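Local coordinates for protein cellulase (Soil metagenome, PDB 5I2U) that probably hydrolyses the beta-1,4-glucosidic bonds of cellulose, as a salt-tolerant glycoside hydrolase of family 5 with a TIM-barrel fold, at residues S31-L39 against I119-I127; P53-W63 against E275-V286. All blocks are in the same frame, centred on the assembly; numbering follows the deposited sequence.

Interaction 1: residues S31-L39 against I119-I127; sequences SIVAQNGRL and IENGIYVII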
# COMPACT_ATOMS: atom_id res chain seq x y z
N SER A 31 -10.93 -12.64 12.66
CA SER A 31 -10.23 -11.81 11.64
C SER A 31 -9.53 -10.61 12.28
O SER A 31 -9.88 -10.19 13.39
CB SER A 31 -11.20 -11.33 10.57
OG SER A 31 -12.01 -10.27 11.04
N ILE A 32 -8.54 -10.07 11.58
CA ILE A 32 -7.72 -8.95 12.06
C ILE A 32 -8.56 -7.67 12.32
O ILE A 32 -8.29 -6.93 13.27
CB ILE A 32 -6.52 -8.67 11.10
CG1 ILE A 32 -5.44 -7.77 11.73
CG2 ILE A 32 -6.97 -8.09 9.76
CD1 ILE A 32 -4.53 -8.48 12.72
N VAL A 33 -9.57 -7.43 11.48
CA VAL A 33 -10.44 -6.27 11.62
C VAL A 33 -11.39 -6.46 12.81
O VAL A 33 -11.65 -5.49 13.53
CB VAL A 33 -11.23 -5.97 10.32
CG1 VAL A 33 -12.29 -4.89 10.55
CG2 VAL A 33 -10.27 -5.52 9.23
N ALA A 34 -11.89 -7.68 13.00
CA ALA A 34 -12.64 -8.04 14.23
C ALA A 34 -11.79 -7.81 15.49
O ALA A 34 -12.22 -7.14 16.41
CB ALA A 34 -13.13 -9.49 14.17
N GLN A 35 -10.58 -8.37 15.51
CA GLN A 35 -9.62 -8.19 16.60
C GLN A 35 -9.20 -6.75 16.88
O GLN A 35 -9.04 -6.39 18.04
CB GLN A 35 -8.36 -9.01 16.34
N ASN A 36 -9.01 -5.93 15.84
CA ASN A 36 -8.45 -4.58 16.01
C ASN A 36 -9.38 -3.39 15.76
O ASN A 36 -9.14 -2.31 16.29
CB ASN A 36 -7.19 -4.43 15.15
CG ASN A 36 -6.05 -5.31 15.62
OD1 ASN A 36 -5.41 -5.03 16.63
ND2 ASN A 36 -5.80 -6.39 14.90
N GLY A 37 -10.45 -3.58 14.99
CA GLY A 37 -11.40 -2.51 14.68
C GLY A 37 -10.79 -1.30 13.98
O GLY A 37 -9.94 -1.45 13.11
N ARG A 38 -11.21 -0.11 14.39
CA ARG A 38 -10.71 1.14 13.83
C ARG A 38 -9.26 1.44 14.22
O ARG A 38 -8.92 1.48 15.40
CB ARG A 38 -11.61 2.31 14.26
CG ARG A 38 -13.02 2.22 13.70
CD ARG A 38 -13.90 3.31 14.29
NE ARG A 38 -14.39 2.91 15.60
CZ ARG A 38 -14.72 3.72 16.60
NH1 ARG A 38 -14.59 5.05 16.50
NH2 ARG A 38 -15.16 3.19 17.74
N LEU A 39 -8.41 1.66 13.22
CA LEU A 39 -6.99 1.92 13.46
C LEU A 39 -6.77 3.39 13.81
O LEU A 39 -7.60 4.23 13.48
CB LEU A 39 -6.16 1.53 12.24
CG LEU A 39 -6.33 0.08 11.78
CD1 LEU A 39 -5.42 -0.23 10.60
CD2 LEU A 39 -6.09 -0.91 12.91
N ILE A 119 -13.80 -6.25 3.18
CA ILE A 119 -14.85 -6.13 4.21
C ILE A 119 -15.36 -7.53 4.56
O ILE A 119 -15.36 -7.93 5.73
CB ILE A 119 -16.00 -5.16 3.78
CG1 ILE A 119 -15.50 -3.71 3.80
CG2 ILE A 119 -17.21 -5.31 4.70
CD1 ILE A 119 -16.35 -2.75 3.01
N GLU A 120 -15.77 -8.27 3.53
CA GLU A 120 -16.34 -9.61 3.71
C GLU A 120 -15.43 -10.57 4.47
O GLU A 120 -15.90 -11.33 5.32
CB GLU A 120 -16.69 -10.22 2.35
CG GLU A 120 -17.90 -9.57 1.70
CD GLU A 120 -18.06 -9.96 0.24
OE1 GLU A 120 -17.60 -11.06 -0.16
OE2 GLU A 120 -18.65 -9.15 -0.51
N ASN A 121 -14.13 -10.53 4.17
CA ASN A 121 -13.16 -11.46 4.78
C ASN A 121 -12.41 -10.90 5.99
O ASN A 121 -11.47 -11.52 6.45
CB ASN A 121 -12.19 -11.96 3.71
CG ASN A 121 -12.88 -12.81 2.65
OD1 ASN A 121 -13.26 -13.95 2.92
ND2 ASN A 121 -13.07 -12.25 1.45
N GLY A 122 -12.82 -9.74 6.49
CA GLY A 122 -12.29 -9.21 7.74
C GLY A 122 -10.85 -8.71 7.70
O GLY A 122 -10.12 -8.82 8.69
N ILE A 123 -10.42 -8.13 6.57
CA ILE A 123 -9.07 -7.57 6.46
C ILE A 123 -9.09 -6.11 6.01
O ILE A 123 -10.10 -5.61 5.51
CB ILE A 123 -8.15 -8.41 5.54
CG1 ILE A 123 -8.70 -8.48 4.11
CG2 ILE A 123 -7.98 -9.82 6.10
CD1 ILE A 123 -7.63 -8.76 3.07
N TYR A 124 -7.96 -5.43 6.23
CA TYR A 124 -7.81 -4.03 5.88
C TYR A 124 -7.49 -3.92 4.40
O TYR A 124 -6.94 -4.86 3.79
CB TYR A 124 -6.72 -3.35 6.75
CG TYR A 124 -7.10 -3.27 8.21
CD1 TYR A 124 -7.86 -2.20 8.71
CD2 TYR A 124 -6.76 -4.30 9.10
CE1 TYR A 124 -8.25 -2.15 10.04
CE2 TYR A 124 -7.13 -4.24 10.43
CZ TYR A 124 -7.89 -3.18 10.89
OH TYR A 124 -8.27 -3.13 12.20
N VAL A 125 -7.86 -2.78 3.82
CA VAL A 125 -7.68 -2.57 2.41
C VAL A 125 -7.22 -1.14 2.15
O VAL A 125 -7.79 -0.18 2.68
CB VAL A 125 -8.97 -2.91 1.62
CG1 VAL A 125 -10.17 -2.10 2.10
CG2 VAL A 125 -8.75 -2.73 0.13
N ILE A 126 -6.17 -1.02 1.34
CA ILE A 126 -5.64 0.27 0.95
C ILE A 126 -6.24 0.60 -0.39
O ILE A 126 -6.15 -0.19 -1.32
CB ILE A 126 -4.09 0.28 0.87
CG1 ILE A 126 -3.48 0.04 2.26
CG2 ILE A 126 -3.58 1.62 0.32
CD1 ILE A 126 -2.01 -0.32 2.22
N ILE A 127 -6.87 1.77 -0.48
CA ILE A 127 -7.36 2.30 -1.75
C ILE A 127 -6.30 3.26 -2.25
O ILE A 127 -6.17 4.36 -1.72
CB ILE A 127 -8.73 3.00 -1.60
CG1 ILE A 127 -9.79 2.00 -1.09
CG2 ILE A 127 -9.20 3.55 -2.94
CD1 ILE A 127 -11.10 2.64 -0.68

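Interaction 2: residues P53-W63 against E275-V286; sequences PVVLRGASLGW and ESRKISWVAWSV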
# COMPACT_ATOMS: atom_id res chain seq x y z
N PRO A 53 -0.14 -1.61 19.56
CA PRO A 53 0.44 -1.52 18.22
C PRO A 53 -0.14 -2.58 17.27
O PRO A 53 -0.46 -3.69 17.70
CB PRO A 53 1.94 -1.80 18.45
CG PRO A 53 2.17 -1.49 19.89
CD PRO A 53 0.89 -1.88 20.58
N VAL A 54 -0.33 -2.19 16.02
CA VAL A 54 -0.72 -3.11 14.97
C VAL A 54 0.37 -3.04 13.91
O VAL A 54 0.86 -1.96 13.58
CB VAL A 54 -2.09 -2.74 14.34
CG1 VAL A 54 -2.45 -3.68 13.19
CG2 VAL A 54 -3.18 -2.78 15.40
N VAL A 55 0.72 -4.21 13.40
CA VAL A 55 1.61 -4.34 12.26
C VAL A 55 0.81 -5.12 11.20
O VAL A 55 0.48 -6.29 11.41
CB VAL A 55 2.90 -5.08 12.64
CG1 VAL A 55 3.84 -5.15 11.45
CG2 VAL A 55 3.57 -4.39 13.81
N LEU A 56 0.50 -4.46 10.09
CA LEU A 56 -0.14 -5.11 8.97
C LEU A 56 0.91 -5.63 7.99
O LEU A 56 1.91 -4.95 7.71
CB LEU A 56 -1.10 -4.16 8.27
CG LEU A 56 -2.23 -3.61 9.14
CD1 LEU A 56 -2.99 -2.54 8.39
CD2 LEU A 56 -3.18 -4.71 9.61
N ARG A 57 0.70 -6.86 7.52
CA ARG A 57 1.55 -7.48 6.50
C ARG A 57 0.66 -8.06 5.43
O ARG A 57 -0.28 -8.79 5.72
CB ARG A 57 2.37 -8.60 7.11
CG ARG A 57 3.36 -8.14 8.17
CD ARG A 57 3.09 -8.91 9.43
NE ARG A 57 3.93 -8.53 10.56
CZ ARG A 57 3.64 -8.81 11.82
NH1 ARG A 57 2.53 -9.49 12.14
NH2 ARG A 57 4.47 -8.42 12.79
N GLY A 58 0.93 -7.70 4.17
CA GLY A 58 0.16 -8.22 3.05
C GLY A 58 0.77 -7.96 1.69
O GLY A 58 1.98 -7.79 1.55
N ALA A 59 -0.10 -7.91 0.68
CA ALA A 59 0.31 -7.86 -0.71
C ALA A 59 -0.55 -6.87 -1.52
O ALA A 59 -1.73 -6.74 -1.25
CB ALA A 59 0.23 -9.24 -1.32
N SER A 60 0.08 -6.18 -2.47
CA SER A 60 -0.59 -5.27 -3.38
C SER A 60 -0.89 -5.95 -4.71
O SER A 60 -0.02 -6.62 -5.28
CB SER A 60 0.27 -4.06 -3.65
OG SER A 60 -0.42 -3.09 -4.43
N LEU A 61 -2.11 -5.77 -5.20
CA LEU A 61 -2.42 -6.08 -6.60
C LEU A 61 -1.63 -5.06 -7.39
O LEU A 61 -1.27 -4.00 -6.87
CB LEU A 61 -3.91 -5.95 -6.89
CG LEU A 61 -4.85 -6.82 -6.04
CD1 LEU A 61 -6.31 -6.55 -6.36
CD2 LEU A 61 -4.56 -8.31 -6.24
N GLY A 62 -1.30 -5.40 -8.63
CA GLY A 62 -0.58 -4.46 -9.48
C GLY A 62 -1.57 -3.49 -10.12
O GLY A 62 -2.79 -3.63 -9.99
N TRP A 63 -1.02 -2.50 -10.83
CA TRP A 63 -1.80 -1.59 -11.67
C TRP A 63 -3.05 -2.29 -12.19
O TRP A 63 -2.93 -3.26 -12.93
CB TRP A 63 -0.99 -1.14 -12.89
CG TRP A 63 0.29 -0.46 -12.63
CD1 TRP A 63 1.47 -1.04 -12.27
CD2 TRP A 63 0.56 0.93 -12.77
NE1 TRP A 63 2.45 -0.09 -12.13
CE2 TRP A 63 1.92 1.13 -12.44
CE3 TRP A 63 -0.22 2.04 -13.11
CZ2 TRP A 63 2.52 2.39 -12.46
CZ3 TRP A 63 0.38 3.30 -13.10
CH2 TRP A 63 1.74 3.46 -12.78
N GLU A 275 10.13 -5.32 11.16
CA GLU A 275 9.48 -6.03 12.25
C GLU A 275 9.95 -5.51 13.62
O GLU A 275 9.13 -5.38 14.52
CB GLU A 275 9.69 -7.53 12.13
CG GLU A 275 8.99 -8.17 10.92
CD GLU A 275 7.48 -8.17 11.02
OE1 GLU A 275 6.94 -8.34 12.12
OE2 GLU A 275 6.82 -7.99 9.97
N SER A 276 11.24 -5.18 13.75
CA SER A 276 11.76 -4.61 14.99
C SER A 276 11.25 -3.18 15.22
O SER A 276 11.04 -2.78 16.35
CB SER A 276 13.29 -4.67 15.05
OG SER A 276 13.89 -3.67 14.25
N ARG A 277 11.02 -2.43 14.13
CA ARG A 277 10.38 -1.10 14.19
C ARG A 277 8.85 -1.13 14.22
O ARG A 277 8.24 -0.08 14.28
CB ARG A 277 10.81 -0.22 13.00
CG ARG A 277 12.30 -0.06 12.80
CD ARG A 277 12.95 0.74 13.91
NE ARG A 277 14.38 0.92 13.64
CZ ARG A 277 15.33 -0.01 13.81
NH1 ARG A 277 15.05 -1.23 14.27
NH2 ARG A 277 16.59 0.30 13.51
N LYS A 278 8.22 -2.31 14.16
CA LYS A 278 6.75 -2.41 14.04
C LYS A 278 6.16 -1.56 12.89
O LYS A 278 5.12 -0.92 13.05
CB LYS A 278 6.06 -2.06 15.38
CG LYS A 278 6.37 -3.02 16.52
CD LYS A 278 5.27 -3.04 17.58
CE LYS A 278 5.57 -4.03 18.70
NZ LYS A 278 6.76 -3.63 19.50
N ILE A 279 6.86 -1.56 11.76
CA ILE A 279 6.44 -0.87 10.53
C ILE A 279 5.60 -1.85 9.71
O ILE A 279 6.03 -2.99 9.48
CB ILE A 279 7.65 -0.43 9.68
CG1 ILE A 279 8.42 0.69 10.38
CG2 ILE A 279 7.22 0.00 8.28
CD1 ILE A 279 9.81 0.93 9.83
N SER A 280 4.41 -1.41 9.29
CA SER A 280 3.56 -2.25 8.45
C SER A 280 4.09 -2.29 7.02
O SER A 280 4.73 -1.34 6.58
CB SER A 280 2.11 -1.75 8.46
OG SER A 280 1.50 -2.04 9.70
N TRP A 281 3.87 -3.41 6.31
CA TRP A 281 4.41 -3.56 4.94
C TRP A 281 3.52 -4.33 3.97
O TRP A 281 2.79 -5.23 4.35
CB TRP A 281 5.84 -4.12 4.94
CG TRP A 281 6.06 -5.37 5.71
CD1 TRP A 281 6.44 -5.46 7.02
CD2 TRP A 281 5.96 -6.71 5.22
NE1 TRP A 281 6.56 -6.78 7.39
CE2 TRP A 281 6.27 -7.58 6.31
CE3 TRP A 281 5.62 -7.28 3.98
CZ2 TRP A 281 6.28 -8.97 6.19
CZ3 TRP A 281 5.62 -8.68 3.85
CH2 TRP A 281 5.95 -9.51 4.95
N VAL A 282 3.60 -3.94 2.70
CA VAL A 282 2.81 -4.52 1.62
C VAL A 282 3.75 -4.85 0.46
O VAL A 282 4.41 -3.96 -0.10
CB VAL A 282 1.70 -3.56 1.16
CG1 VAL A 282 0.67 -4.28 0.30
CG2 VAL A 282 1.01 -2.91 2.36
N ALA A 283 3.80 -6.13 0.09
CA ALA A 283 4.69 -6.59 -0.98
C ALA A 283 4.03 -6.45 -2.37
O ALA A 283 2.83 -6.73 -2.51
CB ALA A 283 5.11 -8.02 -0.73
N TRP A 284 4.83 -6.05 -3.37
CA TRP A 284 4.40 -5.82 -4.78
C TRP A 284 5.06 -6.83 -5.75
O TRP A 284 6.27 -7.03 -5.65
CB TRP A 284 4.84 -4.42 -5.17
CG TRP A 284 4.61 -3.97 -6.59
CD1 TRP A 284 5.42 -4.20 -7.67
CD2 TRP A 284 3.51 -3.20 -7.07
NE1 TRP A 284 4.88 -3.64 -8.80
CE2 TRP A 284 3.71 -3.01 -8.46
CE3 TRP A 284 2.36 -2.67 -6.48
CZ2 TRP A 284 2.81 -2.29 -9.26
CZ3 TRP A 284 1.47 -1.95 -7.26
CH2 TRP A 284 1.71 -1.76 -8.64
N SER A 285 4.36 -7.46 -6.70
CA SER A 285 2.93 -7.33 -6.98
C SER A 285 2.32 -8.67 -7.32
O SER A 285 2.99 -9.56 -7.92
CB SER A 285 2.66 -6.38 -8.17
OG SER A 285 3.35 -6.75 -9.35
N VAL A 286 1.03 -8.78 -7.01
CA VAL A 286 0.22 -9.95 -7.37
C VAL A 286 -0.19 -9.75 -8.82
O VAL A 286 -1.22 -9.15 -9.11
CB VAL A 286 -1.02 -10.11 -6.47
CG1 VAL A 286 -1.80 -11.35 -6.87
CG2 VAL A 286 -0.62 -10.18 -5.00
O HOH W 1 2.80 -0.68 11.80

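Interaction 1: residues S31-L39 against I119-I127
The ring of Tyr-124 slides between Val-33 and Leu-39, one on each face. Val-33 puts CG2 over the ring centre, 3.6 Å from the centroid and 12° off the normal, a close CH-pi contact; with CG1 anti to the backbone N (chi1 171°), CG2 is left anti to the carbonyl carbon, on the side of the ring. On the opposite face CD1 of Leu-39 sits nearer the rim, while CG of Leu-39 comes to 3.4 Å from CE1 of Tyr-124. Ile-32 crosses the tyrosine at about a right angle, its CG2 3.9 Å from CD2 of Tyr-124 and also against CG2 of Ile-123.

Hydrogen bonds join the segments at two places. At the far end of the ring, Tyr-124 OH donates to Gly-37 O at 2.5 Å, in the carbonyl plane and on a lone pair, just where the chain leaves helix 32-36. With both faces covered and the hydroxyl tied, the ring has little freedom to turn. Replacing Tyr-124 by an alanine would probably leave Gly-37 O without this donor and open a gap between Val-33 and Leu-39. At the other end of the short helix, Val-33 N donates to Gly-122 O over 3.2 Å, standing above the carbonyl plane. Ser-31 CB rests 3.3 Å from that same oxygen, and its OG accepts from Ala-34 N in an ST motif at the start of the helix.

Gly-122, with positive phi, is the C-prime residue of the Schellman motif ending helix 104-120, and a side chain here would run into Ser-31 OG. The arrangement is that of an alpha-to-beta turn at the N-terminal end of a parallel TIM-barrel strand, with the short helix 32-36 packed against that turn and the Tyr-124 ring.

Interaction 2: residues P53-W63 against E275-V286
Here the TIM barrel closes: strand 57-61, the first of the eight, runs parallel to strand 281-286, the last. Backbone bonds pass back and forth, from Trp-281 N to Leu-56 O, Gly-58 N to Trp-281 O, Ala-283 N to Gly-58 O, Ser-60 N to Ala-283 O (2.8 Å) and Val-286 N to Ser-60 O.

Before the strands pair, Ser-280 OG accepts a hydrogen bond from Leu-56 N at 2.6 Å. A water lies within hydrogen-bonding distance of Ser-280 OG, Val-54 O and Lys-278 O, between the two incoming loops.

On the side facing helix 313-325, Arg-57 grips Glu-275 side-on. Its NE reaches OE2 of Glu-275 at 3.0 Å and its NH2 reaches OE1 of Glu-275 at 2.6 Å, each on a syn lone pair, with the two planes 31° apart. Trp-281 NE1 approaches OE2 of Glu-275 from the anti side at 2.9 Å, giving that oxygen two donors and fixing the carboxylate's rotation. CG of Arg-57, anti to the carbonyl carbon (chi1 -64°), lies over the indole face toward its rim, 3.5 Å from CE2 of Trp-281; beyond it the chain bends at chi2 (124°).

At the C-terminal ends, Gly-62 CA lies over one face of the Trp-284 six-membered ring, and Trp-63 CD1 meets the ring's edge 3.5 Å from CZ2 of Trp-284. A cis peptide joins Trp-284 to Ser-285, and His-130 meets both indoles. A non-proline cis peptide after the tryptophan of the last strand is characteristic of family 5 cellulases, where the C-terminal ends of the strands form the substrate cleft, as is probably so here.

From the N terminus, the chain first lays down 31-39, then 53-63, which opens the barrel. It next builds strand 87-93 and helix 104-120 and returns at 119-127, where interaction 1 closes a loop of 79 intervening residues. Interaction 2 closes only after the rest of the barrel is made, when 275-286 comes back to 53-63 across 211 residues. The segments alternate, so the two loops cross rather than nest. Interaction 1 ties the N-terminal helix to the third strand; interaction 2 joins the eighth strand to the first. They meet directly: Leu-56 CD2 packs 3.6 Å from Tyr-124 CD2, and Ile-126 packs on Val-282 within the barrel.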